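Peroxidase (Cellulomonas bogoriensis 69B4 = DSM 16987, PDB 6QZO) is a DyP-type peroxidase, a haem b enzyme that uses hydrogen peroxide to oxidise its substrates. Local coordinates at the interface of chains A and B. Numbering follows the deposited sequence. Chains: chain A/B, Peroxidase.

Contact 1: the interface of chains A and B. Residues chain A 240-241, 243-244, 251; chain B 88-89, 160, 164.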
# COMPACT_ATOMS: atom_id res chain seq x y z
N LEU A 240 1.27 18.87 -2.89
CA LEU A 240 -0.15 19.05 -2.47
C LEU A 240 -0.27 20.28 -1.55
O LEU A 240 -1.32 20.93 -1.60
CB LEU A 240 -0.67 17.77 -1.82
CG LEU A 240 -0.75 16.58 -2.77
CD1 LEU A 240 -1.32 15.34 -2.08
CD2 LEU A 240 -1.59 16.91 -4.00
N ASP A 241 0.78 20.63 -0.80
CA ASP A 241 0.76 21.80 0.11
C ASP A 241 0.56 23.09 -0.69
O ASP A 241 -0.31 23.87 -0.28
CB ASP A 241 2.02 21.88 0.98
CG ASP A 241 2.16 20.76 1.99
OD1 ASP A 241 1.14 20.12 2.32
OD2 ASP A 241 3.29 20.54 2.45
N TRP A 243 -0.45 23.15 -4.01
CA TRP A 243 -1.69 22.86 -4.79
C TRP A 243 -2.92 23.34 -4.00
O TRP A 243 -3.90 23.79 -4.63
CB TRP A 243 -1.74 21.36 -5.10
CG TRP A 243 -2.88 20.88 -5.95
CD1 TRP A 243 -3.82 19.97 -5.58
CD2 TRP A 243 -3.15 21.20 -7.33
NE1 TRP A 243 -4.66 19.70 -6.62
CE2 TRP A 243 -4.29 20.44 -7.71
CE3 TRP A 243 -2.57 22.03 -8.28
CZ2 TRP A 243 -4.86 20.53 -8.97
CZ3 TRP A 243 -3.14 22.12 -9.54
CH2 TRP A 243 -4.27 21.38 -9.88
N ASP A 244 -2.88 23.22 -2.67
CA ASP A 244 -3.98 23.60 -1.75
C ASP A 244 -4.22 25.12 -1.78
O ASP A 244 -5.33 25.53 -1.40
CB ASP A 244 -3.72 23.09 -0.34
CG ASP A 244 -3.99 21.61 -0.20
OD1 ASP A 244 -4.43 20.99 -1.21
OD2 ASP A 244 -3.75 21.09 0.92
N ARG A 251 -7.20 25.44 -10.54
CA ARG A 251 -6.80 24.02 -10.69
C ARG A 251 -7.33 23.47 -12.01
O ARG A 251 -6.63 22.67 -12.66
CB ARG A 251 -7.35 23.15 -9.57
CG ARG A 251 -6.68 23.36 -8.22
CD ARG A 251 -7.32 22.46 -7.18
NE ARG A 251 -6.56 22.46 -5.94
CZ ARG A 251 -6.80 21.67 -4.90
NH1 ARG A 251 -7.79 20.80 -4.94
NH2 ARG A 251 -6.04 21.76 -3.82
N SER B 88 -10.00 20.14 0.07
CA SER B 88 -9.91 20.78 -1.27
C SER B 88 -10.10 19.75 -2.40
O SER B 88 -10.14 20.18 -3.56
CB SER B 88 -8.59 21.51 -1.40
OG SER B 88 -7.55 20.77 -0.75
N GLU B 89 -10.24 18.46 -2.07
CA GLU B 89 -10.45 17.36 -3.07
C GLU B 89 -11.71 16.58 -2.70
O GLU B 89 -11.64 15.39 -2.39
CB GLU B 89 -9.23 16.45 -3.17
CG GLU B 89 -7.98 17.15 -3.64
CD GLU B 89 -7.17 17.79 -2.54
OE1 GLU B 89 -6.77 17.06 -1.60
OE2 GLU B 89 -6.95 19.02 -2.61
N ARG B 160 -4.87 12.57 4.45
CA ARG B 160 -4.46 13.93 3.98
C ARG B 160 -5.33 14.97 4.71
O ARG B 160 -4.79 15.97 5.19
CB ARG B 160 -4.58 14.00 2.45
CG ARG B 160 -4.40 15.38 1.83
CD ARG B 160 -2.97 15.86 1.90
NE ARG B 160 -2.75 17.19 1.35
CZ ARG B 160 -1.64 17.90 1.52
NH1 ARG B 160 -0.63 17.42 2.23
NH2 ARG B 160 -1.54 19.11 1.02
N LYS B 164 -3.83 17.61 7.54
CA LYS B 164 -3.97 19.06 7.24
C LYS B 164 -4.72 19.78 8.37
O LYS B 164 -4.35 20.90 8.70
CB LYS B 164 -4.73 19.27 5.94
CG LYS B 164 -3.90 19.16 4.68
CD LYS B 164 -4.73 19.09 3.40
CE LYS B 164 -5.54 20.37 3.20
NZ LYS B 164 -6.32 20.37 1.94

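Contact 2: the interface of chains A and B. Residues chain A 91-92; chain B 181, 188, 194, 198, 248, 259-260.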
# COMPACT_ATOMS: atom_id res chain seq x y z
N GLU A 91 0.34 -21.16 0.10
CA GLU A 91 -1.04 -20.71 0.40
C GLU A 91 -1.20 -19.22 0.04
O GLU A 91 -2.36 -18.80 -0.26
CB GLU A 91 -1.39 -20.95 1.86
CG GLU A 91 -1.64 -22.42 2.17
CD GLU A 91 -0.41 -23.26 2.45
OE1 GLU A 91 0.71 -22.69 2.63
OE2 GLU A 91 -0.56 -24.50 2.45
N LEU A 92 -0.10 -18.46 0.05
CA LEU A 92 -0.13 -17.02 -0.32
C LEU A 92 -0.23 -16.87 -1.84
O LEU A 92 -0.35 -15.72 -2.29
CB LEU A 92 1.14 -16.34 0.20
CG LEU A 92 1.26 -16.17 1.72
CD1 LEU A 92 2.48 -15.34 2.07
CD2 LEU A 92 0.02 -15.51 2.30
N ARG B 181 -6.47 -9.01 2.58
CA ARG B 181 -7.00 -9.23 1.22
C ARG B 181 -8.00 -8.10 0.90
O ARG B 181 -8.43 -7.40 1.84
CB ARG B 181 -7.48 -10.67 1.08
CG ARG B 181 -6.31 -11.65 1.14
CD ARG B 181 -6.46 -12.79 0.16
NE ARG B 181 -5.39 -13.77 0.20
CZ ARG B 181 -4.44 -13.95 -0.73
NH1 ARG B 181 -3.56 -14.93 -0.57
NH2 ARG B 181 -4.37 -13.17 -1.80
N PRO B 188 -7.81 -18.52 1.18
CA PRO B 188 -8.01 -19.95 0.91
C PRO B 188 -8.75 -20.69 2.05
O PRO B 188 -8.27 -20.67 3.17
CB PRO B 188 -6.57 -20.49 0.73
CG PRO B 188 -5.76 -19.27 0.29
CD PRO B 188 -6.42 -18.08 0.95
N ARG B 194 -4.33 -14.20 6.44
CA ARG B 194 -3.01 -14.78 6.10
C ARG B 194 -1.97 -13.69 6.29
O ARG B 194 -2.21 -12.59 5.81
CB ARG B 194 -2.98 -15.26 4.65
CG ARG B 194 -3.72 -16.57 4.43
CD ARG B 194 -2.88 -17.75 4.84
NE ARG B 194 -3.63 -19.00 4.71
CZ ARG B 194 -3.16 -20.18 5.09
NH1 ARG B 194 -1.95 -20.27 5.61
NH2 ARG B 194 -3.90 -21.26 4.96
N GLY B 198 2.99 -16.68 5.85
CA GLY B 198 2.10 -17.65 5.19
C GLY B 198 1.12 -18.28 6.17
O GLY B 198 0.41 -19.21 5.77
N ARG B 248 8.60 -26.93 6.44
CA ARG B 248 7.17 -26.79 6.80
C ARG B 248 6.92 -27.28 8.23
O ARG B 248 6.19 -26.59 8.98
CB ARG B 248 6.34 -27.63 5.82
CG ARG B 248 4.90 -27.19 5.68
CD ARG B 248 4.68 -26.31 4.47
NE ARG B 248 3.25 -26.42 4.17
CZ ARG B 248 2.48 -25.45 3.72
NH1 ARG B 248 1.20 -25.70 3.53
NH2 ARG B 248 2.97 -24.26 3.42
N LEU B 259 0.01 -24.85 8.42
CA LEU B 259 -0.04 -23.69 7.49
C LEU B 259 -1.22 -23.86 6.54
O LEU B 259 -1.89 -22.84 6.24
CB LEU B 259 1.30 -23.57 6.78
CG LEU B 259 2.43 -23.08 7.69
CD1 LEU B 259 3.80 -23.45 7.16
CD2 LEU B 259 2.33 -21.59 7.88
N ARG B 260 -1.52 -25.09 6.13
CA ARG B 260 -2.57 -25.36 5.11
C ARG B 260 -3.93 -24.98 5.69
O ARG B 260 -4.51 -24.01 5.23
CB ARG B 260 -2.52 -26.81 4.62
CG ARG B 260 -3.31 -26.99 3.33
CD ARG B 260 -3.62 -28.39 2.89
NE ARG B 260 -5.08 -28.43 2.83
CZ ARG B 260 -5.85 -29.35 3.39
NH1 ARG B 260 -5.33 -30.39 4.02
NH2 ARG B 260 -7.17 -29.22 3.29
O HOH W 1 2.06 -20.68 3.96

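Contact 1: the interface of chains A and B
The guanidinium of B:Arg160 lies with one face against A:Leu240, whose CB sits 3.5 Å from the arginine CZ, towards the rim; the other face is backed by CG of B:Lys164, one turn further along helix 152-165. At its edge, NH1 and NH2 both point end-on at one carboxylate oxygen, OD1 of A:Asp241, the NH2 bond being 3.1 Å long. The two planes are 20° apart. CG of B:Arg160 points away from the backbone N (chi1 171°), and the bend at chi2 brings the guanidinium over A:Leu240. The second guanidinium, that of A:Arg251, has one face over A:Trp243, with the indole NE1 over the guanidinium centre and the arginine NE above the rim of the ring, while NE and NH2 hold the backbone O of A:Trp243 in their plane. This grip from its own chain fixes the rotation of the group and turns NH1 and NH2 towards chain B, where both donate to OE2 of B:Glu89, NH1 at 3.0 Å to its anti lone pair. B:Ser88 OG, 2.6 Å from B:Glu89 OE2, can add its proton there. Between the two arginines, A:Asp244 joins the networks. Its OD2 is met from above the carboxylate plane by B:Arg160 NH2 at 3.0 Å and salt-bridged by B:Lys164 NZ, whose hydrogen bond is weak; its OD1 forms a salt bridge with A:Arg251 NH2. A:Asp244 OD1 also comes 3.5 Å from B:Glu89 OE2; the cations around this polar patch would probably offset the mutual repulsion of the two carboxylates. A:Asp244 OD1, 3.2 Å away, is the alternative acceptor for B:Ser88 OG, which lies steeply above the carboxylate plane.

Contact 2: the interface of chains A and B
A:Glu91 and B:Arg248 supply the charged pairing, meeting from opposite directions with carboxylate and guanidinium nearly coplanar, 16° apart. NH2 of the arginine donates to the syn lone pair of A:Glu91 OE1 at 2.9 Å, and the carboxylate carbon CD lies at the guanidinium edge. The partner NH1 faces OE2 to complete the salt bridge, but this pair is modelled too close for its length to be trusted. The bend at chi2 (83°) of A:Glu91, which belongs to the short 3-10 helix 90-93, swings the carboxylate across towards B:Arg248.

Water provides a second polar link: one molecule bridges A:Glu91 OE1, at 2.8 Å, and the backbone O of B:Gly198, so OE1 is shared between arginine and water.

The packing centres on B:Arg194, which offers a guanidinium face instead of an N-H to the glutamate. CB of A:Glu91 sits over the centre of that face, 3.8 Å from CZ. Beside it, A:Leu92 places CD2 3.8 Å from B:Arg194 CB and lays CG against B:Gly198 CA, a backbone surface without a side chain. The carboxylate carbon CD of A:Glu91 lies 4.0 Å from CA of B:Arg260.

Hydrogen bonds within chain B hold the B:Arg194 platform flat. NH1 and NH2 converge end-on on the backbone O of B:Leu259; NH1 also donates to B:Gly198 O at 2.6 Å, and NH2 to B:Arg260 O at 2.8 Å. All these acceptors lie in or near the guanidinium plane, and the grip ties together three loop positions that form the receiving surface. B:Leu259 CB in turn covers a face of B:Arg248.

The site receives the A:Glu91-A:Leu92 corner of one subunit in a pocket of loops and the start of helix 248-255, which its own hydrogen bonds may preorganise, and probably helps set the register of the dimer seen here.

The centres of the C-alpha atoms of contact 1 and contact 2 lie about 40 Å apart, so they tie the two subunits together at well-separated places. They share no residue as given, but the two-fold symmetry gives each a twin with the chains exchanged. Segment 88-92 thereby serves both: its start enters contact 1 and its 3-10 helix, 90-93, contact 2. Helix 248-255 is likewise common to both, through Arg251 in contact 1 and Arg248 in contact 2. Such reuse may couple the patches within each subunit and could help resist rocking, though the structure alone does not show that the dimer forms in solution.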